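Local coordinates for lipoprotein (Clostridium difficile, PDB 4OTE) that probably binds methionine as the extracellular, lipid-tethered solute-binding component of an uptake system, and also binds zinc ions, at residues L19-Y32 / V215-I229. Numbering follows the deposited sequence.
With ZN (zinc ion), chain H; ZN (zinc ion), chain G; ZN (zinc ion), chain I.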
loop_
_atom_site.group_PDB
_atom_site.type_symbol
_atom_site.label_atom_id
_atom_site.label_comp_id
_atom_site.label_asym_id
_atom_site.label_seq_id
_atom_site.Cartn_x
_atom_site.Cartn_y
_atom_site.Cartn_z
ATOM N N LEU A 19 -4.420 8.063 10.545
ATOM C CA LEU A 19 -5.432 7.267 11.248
ATOM C C LEU A 19 -5.043 7.086 12.719
ATOM O O LEU A 19 -5.848 7.347 13.613
ATOM C CB LEU A 19 -5.628 5.907 10.574
ATOM C CG LEU A 19 -6.490 4.871 11.306
ATOM C CD1 LEU A 19 -7.886 5.415 11.595
ATOM C CD2 LEU A 19 -6.574 3.575 10.509
ATOM N N LEU A 20 -3.807 6.655 12.963
ATOM C CA LEU A 20 -3.303 6.508 14.329
ATOM C C LEU A 20 -3.383 7.821 15.116
ATOM O O LEU A 20 -3.783 7.817 16.280
ATOM C CB LEU A 20 -1.863 5.983 14.329
ATOM C CG LEU A 20 -1.673 4.506 13.967
ATOM C CD1 LEU A 20 -0.222 4.221 13.610
ATOM C CD2 LEU A 20 -2.143 3.597 15.090
ATOM N N GLU A 21 -3.016 8.935 14.480
ATOM C CA GLU A 21 -3.041 10.245 15.138
ATOM C C GLU A 21 -4.447 10.590 15.615
ATOM O O GLU A 21 -4.625 11.074 16.731
ATOM C CB GLU A 21 -2.542 11.359 14.204
ATOM C CG GLU A 21 -1.048 11.342 13.894
ATOM C CD GLU A 21 -0.164 11.774 15.053
ATOM O OE1 GLU A 21 -0.689 12.116 16.133
ATOM O OE2 GLU A 21 1.079 11.785 14.880
ATOM N N GLU A 22 -5.440 10.335 14.768
ATOM C CA GLU A 22 -6.831 10.623 15.114
ATOM C C GLU A 22 -7.411 9.628 16.121
ATOM O O GLU A 22 -8.458 9.885 16.697
ATOM C CB GLU A 22 -7.699 10.675 13.855
ATOM C CG GLU A 22 -7.363 11.831 12.923
ATOM C CD GLU A 22 -7.717 13.192 13.499
ATOM O OE1 GLU A 22 -8.525 13.257 14.446
ATOM O OE2 GLU A 22 -7.199 14.215 13.003
ATOM N N LEU A 23 -6.730 8.504 16.331
ATOM C CA LEU A 23 -7.140 7.507 17.326
ATOM C C LEU A 23 -6.442 7.667 18.684
ATOM O O LEU A 23 -6.710 6.891 19.603
ATOM C CB LEU A 23 -6.890 6.093 16.788
ATOM C CG LEU A 23 -7.837 5.637 15.683
ATOM C CD1 LEU A 23 -7.307 4.375 15.019
ATOM C CD2 LEU A 23 -9.241 5.410 16.228
ATOM N N LYS A 24 -5.559 8.659 18.808
ATOM C CA LYS A 24 -4.850 8.932 20.073
ATOM C C LYS A 24 -5.769 9.036 21.285
ATOM O O LYS A 24 -5.523 8.386 22.293
ATOM C CB LYS A 24 -4.049 10.232 19.992
ATOM C CG LYS A 24 -2.581 10.081 19.680
ATOM C CD LYS A 24 -1.936 11.452 19.748
ATOM C CE LYS A 24 -0.499 11.425 19.292
ATOM N NZ LYS A 24 0.027 12.814 19.195
ATOM N N PRO A 25 -6.815 9.880 21.200
ATOM C CA PRO A 25 -7.720 10.033 22.341
ATOM C C PRO A 25 -8.369 8.718 22.770
ATOM O O PRO A 25 -8.571 8.492 23.962
ATOM C CB PRO A 25 -8.794 11.000 21.824
ATOM C CG PRO A 25 -8.194 11.670 20.637
ATOM C CD PRO A 25 -7.275 10.655 20.033
ATOM N N LEU A 26 -8.690 7.866 21.800
ATOM C CA LEU A 26 -9.291 6.568 22.085
ATOM C C LEU A 26 -8.276 5.647 22.757
ATOM O O LEU A 26 -8.626 4.872 23.648
ATOM C CB LEU A 26 -9.816 5.932 20.794
ATOM C CG LEU A 26 -10.771 4.749 20.926
ATOM C CD1 LEU A 26 -11.926 5.065 21.865
ATOM C CD2 LEU A 26 -11.305 4.364 19.556
ATOM N N ILE A 27 -7.016 5.743 22.337
ATOM C CA ILE A 27 -5.946 4.959 22.947
ATOM C C ILE A 27 -5.704 5.444 24.376
ATOM O O ILE A 27 -5.452 4.638 25.274
ATOM C CB ILE A 27 -4.663 5.002 22.090
ATOM C CG1 ILE A 27 -4.910 4.244 20.785
ATOM C CG2 ILE A 27 -3.483 4.387 22.828
ATOM C CD1 ILE A 27 -3.918 4.545 19.687
ATOM N N LYS A 28 -5.818 6.754 24.582
ATOM C CA LYS A 28 -5.699 7.351 25.910
ATOM C C LYS A 28 -6.825 6.879 26.837
ATOM O O LYS A 28 -6.622 6.725 28.037
ATOM C CB LYS A 28 -5.683 8.879 25.806
ATOM C CG LYS A 28 -5.089 9.577 27.022
ATOM N N GLU A 29 -8.003 6.633 26.271
ATOM C CA GLU A 29 -9.118 6.068 27.031
ATOM C C GLU A 29 -8.839 4.652 27.536
ATOM O O GLU A 29 -9.450 4.219 28.509
ATOM C CB GLU A 29 -10.397 6.067 26.195
ATOM C CG GLU A 29 -11.117 7.399 26.200
ATOM C CD GLU A 29 -12.384 7.383 25.369
ATOM O OE1 GLU A 29 -12.730 6.320 24.806
ATOM O OE2 GLU A 29 -13.048 8.437 25.282
ATOM N N LYS A 30 -7.927 3.944 26.870
ATOM C CA LYS A 30 -7.511 2.607 27.298
ATOM C C LYS A 30 -6.333 2.660 28.275
ATOM O O LYS A 30 -5.796 1.616 28.658
ATOM C CB LYS A 30 -7.121 1.738 26.096
ATOM C CG LYS A 30 -8.083 1.779 24.916
ATOM C CD LYS A 30 -9.463 1.265 25.269
ATOM C CE LYS A 30 -10.390 1.340 24.066
ATOM N NZ LYS A 30 -11.804 1.036 24.421
ATOM N N GLY A 31 -5.928 3.869 28.663
ATOM C CA GLY A 31 -4.856 4.067 29.630
ATOM C C GLY A 31 -3.464 4.028 29.034
ATOM O O GLY A 31 -2.501 3.787 29.746
ATOM N N TYR A 32 -3.351 4.280 27.731
ATOM C CA TYR A 32 -2.056 4.253 27.050
ATOM C C TYR A 32 -1.789 5.551 26.310
ATOM O O TYR A 32 -2.714 6.213 25.847
ATOM C CB TYR A 32 -1.989 3.081 26.066
ATOM C CG TYR A 32 -1.841 1.740 26.735
ATOM C CD1 TYR A 32 -2.953 1.060 27.223
ATOM C CD2 TYR A 32 -0.588 1.152 26.894
ATOM C CE1 TYR A 32 -2.822 -0.168 27.846
ATOM C CE2 TYR A 32 -0.449 -0.079 27.514
ATOM C CZ TYR A 32 -1.568 -0.733 27.987
ATOM O OH TYR A 32 -1.437 -1.950 28.602
ATOM N N VAL A 215 -4.502 -3.519 22.512
ATOM C CA VAL A 215 -5.106 -2.182 22.552
ATOM C C VAL A 215 -5.127 -1.551 21.159
ATOM O O VAL A 215 -6.130 -0.976 20.751
ATOM C CB VAL A 215 -4.377 -1.248 23.550
ATOM C CG1 VAL A 215 -4.657 0.225 23.258
ATOM C CG2 VAL A 215 -4.781 -1.583 24.979
ATOM N N LEU A 216 -4.015 -1.661 20.441
ATOM C CA LEU A 216 -3.895 -1.075 19.105
ATOM C C LEU A 216 -4.878 -1.690 18.122
ATOM O O LEU A 216 -5.524 -0.974 17.358
ATOM C CB LEU A 216 -2.472 -1.236 18.565
ATOM C CG LEU A 216 -1.415 -0.264 19.089
ATOM C CD1 LEU A 216 -0.054 -0.667 18.542
ATOM C CD2 LEU A 216 -1.744 1.171 18.701
ATOM N N GLN A 217 -4.993 -3.014 18.141
ATOM C CA GLN A 217 -5.890 -3.694 17.214
ATOM C C GLN A 217 -7.355 -3.499 17.586
ATOM O O GLN A 217 -8.219 -3.551 16.713
ATOM C CB GLN A 217 -5.528 -5.173 17.086
ATOM C CG GLN A 217 -4.183 -5.378 16.403
ATOM C CD GLN A 217 -4.056 -6.725 15.731
ATOM O OE1 GLN A 217 -4.059 -6.815 14.507
ATOM N NE2 GLN A 217 -3.949 -7.778 16.529
ATOM N N ASP A 218 -7.630 -3.252 18.866
ATOM C CA ASP A 218 -8.976 -2.880 19.301
ATOM C C ASP A 218 -9.384 -1.539 18.700
ATOM O O ASP A 218 -10.414 -1.447 18.033
ATOM C CB ASP A 218 -9.078 -2.823 20.834
ATOM C CG ASP A 218 -9.366 -4.179 21.456
ATOM O OD1 ASP A 218 -9.591 -5.151 20.699
ATOM O OD2 ASP A 218 -9.375 -4.271 22.706
ATOM N N VAL A 219 -8.566 -0.508 18.907
ATOM C CA VAL A 219 -8.922 0.825 18.417
ATOM C C VAL A 219 -8.892 0.892 16.890
ATOM O O VAL A 219 -9.679 1.627 16.298
ATOM C CB VAL A 219 -8.055 1.952 19.027
ATOM C CG1 VAL A 219 -8.068 1.872 20.550
ATOM C CG2 VAL A 219 -6.632 1.919 18.493
ATOM N N LEU A 220 -8.011 0.119 16.258
ATOM C CA LEU A 220 -7.877 0.156 14.796
ATOM C C LEU A 220 -9.013 -0.552 14.051
ATOM O O LEU A 220 -9.190 -0.337 12.854
ATOM C CB LEU A 220 -6.524 -0.408 14.349
ATOM C CG LEU A 220 -5.356 0.579 14.400
ATOM C CD1 LEU A 220 -4.026 -0.163 14.422
ATOM C CD2 LEU A 220 -5.412 1.546 13.226
ATOM N N THR A 221 -9.769 -1.392 14.756
ATOM C CA THR A 221 -10.959 -2.030 14.198
ATOM C C THR A 221 -12.247 -1.450 14.810
ATOM O O THR A 221 -13.316 -2.036 14.675
ATOM C CB THR A 221 -10.921 -3.556 14.405
ATOM O OG1 THR A 221 -10.762 -3.851 15.796
ATOM C CG2 THR A 221 -9.766 -4.171 13.638
ATOM N N SER A 222 -12.143 -0.294 15.465
ATOM C CA SER A 222 -13.296 0.347 16.105
ATOM C C SER A 222 -14.199 1.035 15.093
ATOM O O SER A 222 -13.792 1.294 13.964
ATOM C CB SER A 222 -12.821 1.390 17.126
ATOM O OG SER A 222 -12.157 2.472 16.483
ATOM N N ASP A 223 -15.416 1.363 15.516
ATOM C CA ASP A 223 -16.319 2.171 14.697
ATOM C C ASP A 223 -15.706 3.535 14.362
ATOM O O ASP A 223 -15.918 4.061 13.272
ATOM C CB ASP A 223 -17.661 2.375 15.403
ATOM C CG ASP A 223 -18.477 1.098 15.510
ATOM O OD1 ASP A 223 -18.160 0.088 14.850
ATOM O OD2 ASP A 223 -19.475 1.107 16.260
ATOM N N LYS A 224 -14.957 4.102 15.306
ATOM C CA LYS A 224 -14.263 5.369 15.079
ATOM C C LYS A 224 -13.235 5.244 13.946
ATOM O O LYS A 224 -13.137 6.120 13.083
ATOM C CB LYS A 224 -13.589 5.847 16.373
ATOM C CG LYS A 224 -12.815 7.157 16.260
ATOM C CD LYS A 224 -13.702 8.301 15.797
ATOM C CE LYS A 224 -12.962 9.627 15.816
ATOM N NZ LYS A 224 -13.798 10.709 15.225
ATOM N N ALA A 225 -12.481 4.149 13.951
ATOM C CA ALA A 225 -11.486 3.887 12.909
ATOM C C ALA A 225 -12.134 3.749 11.532
ATOM O O ALA A 225 -11.598 4.251 10.536
ATOM C CB ALA A 225 -10.689 2.633 13.242
ATOM N N ARG A 226 -13.284 3.073 11.481
ATOM C CA ARG A 226 -13.997 2.868 10.219
ATOM C C ARG A 226 -14.480 4.200 9.650
ATOM O O ARG A 226 -14.269 4.482 8.474
ATOM C CB ARG A 226 -15.186 1.910 10.386
ATOM C CG ARG A 226 -15.776 1.457 9.055
ATOM C CD ARG A 226 -17.040 0.633 9.210
ATOM N NE ARG A 226 -16.811 -0.599 9.963
ATOM C CZ ARG A 226 -17.239 -0.844 11.206
ATOM N NH1 ARG A 226 -17.942 0.058 11.894
ATOM N NH2 ARG A 226 -16.963 -2.014 11.775
ATOM N N SER A 227 -15.120 5.011 10.487
ATOM C CA SER A 227 -15.645 6.302 10.039
ATOM C C SER A 227 -14.521 7.268 9.651
ATOM O O SER A 227 -14.665 8.018 8.690
ATOM C CB SER A 227 -16.567 6.925 11.096
ATOM O OG SER A 227 -15.873 7.179 12.299
ATOM N N LEU A 228 -13.401 7.232 10.372
ATOM C CA LEU A 228 -12.236 8.059 10.014
ATOM C C LEU A 228 -11.709 7.723 8.623
ATOM O O LEU A 228 -11.414 8.621 7.832
ATOM C CB LEU A 228 -11.098 7.892 11.027
ATOM C CG LEU A 228 -11.253 8.592 12.377
ATOM C CD1 LEU A 228 -10.211 8.062 13.349
ATOM C CD2 LEU A 228 -11.158 10.105 12.237
ATOM N N ILE A 229 -11.574 6.431 8.335
ATOM C CA ILE A 229 -11.107 5.986 7.018
ATOM C C ILE A 229 -12.067 6.446 5.928
ATOM O O ILE A 229 -11.645 6.996 4.912
ATOM C CB ILE A 229 -10.958 4.452 6.949
ATOM C CG1 ILE A 229 -9.764 4.000 7.794
ATOM C CG2 ILE A 229 -10.792 3.983 5.504
ATOM C CD1 ILE A 229 -9.833 2.545 8.204
HETATM ZN ZN ZN H . 2.119 12.680 16.372
HETATM ZN ZN ZN G . -5.474 14.560 11.974
HETATM ZN ZN ZN I . -14.496 7.573 23.862
HETATM O O HOH W 1 -15.248 5.498 23.548
HETATM O O HOH W 2 -13.848 9.471 22.548
#
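Leu19 pushes its forked end into a hole made by Leu220, Ala225, Leu228 and Ile229, a knob-into-hole fit between helix 13-22 and the bend that joins helices 211-220 and 223-233. With chi1 at 171°, its CG lies anti to the backbone N, and the two methyls part in the hole. Leu19 CD2 meets Leu220 CD2 at 3.6 Å and also touches Ile229 CD1. Leu19 CD1 turns to Leu228 CD1 at 3.9 Å and also touches Ala225 O.

Leu23 can be followed outward from CB. Leu23 CG comes within 4.1 Å of Leu228 CD1. Beyond it the branches split. Leu23 and Leu220 cross at about a right angle, CD1 of the one touching CD2 of the other, while Leu23 CD2 rests near Val219 O and against Lys224 CG. Glu22 adds its CB, 3.7 Å from Leu228 CD1. Its chain bends at chi2, and OE2 binds a zinc ion that Glu18 also binds.

Farther along, helix 24-29 runs at 130° to helix 215-220. Val219 faces it with both methyls: CG2 is 3.7 Å from Ile27 CG1, and CG1 packs on Leu26 CG. Val215 ends the row, with CG1 on the Lys30 chain and CG2 3.7 Å from Tyr32 CE1. The Tyr32 hydroxyl makes a hydrogen bond with Glu211 OE1.

Ser222 N-caps helix 223-233. Its OG donates to Val219 O and accepts from Ala225 N, so OG is held by two hydrogen bonds, while Leu26 CD2 packs against it.

Leu20 and Leu216 continue the core onto Val9. The helices thus pack on the mixed sheet holding strands 6-12, 33-39 and 199-204, in one lobe of a periplasmic-binding-protein fold. Because the joining is almost wholly by apolar groups, it probably depends on close fit and exclusion of water, with zinc-binding carboxylates kept to its margin.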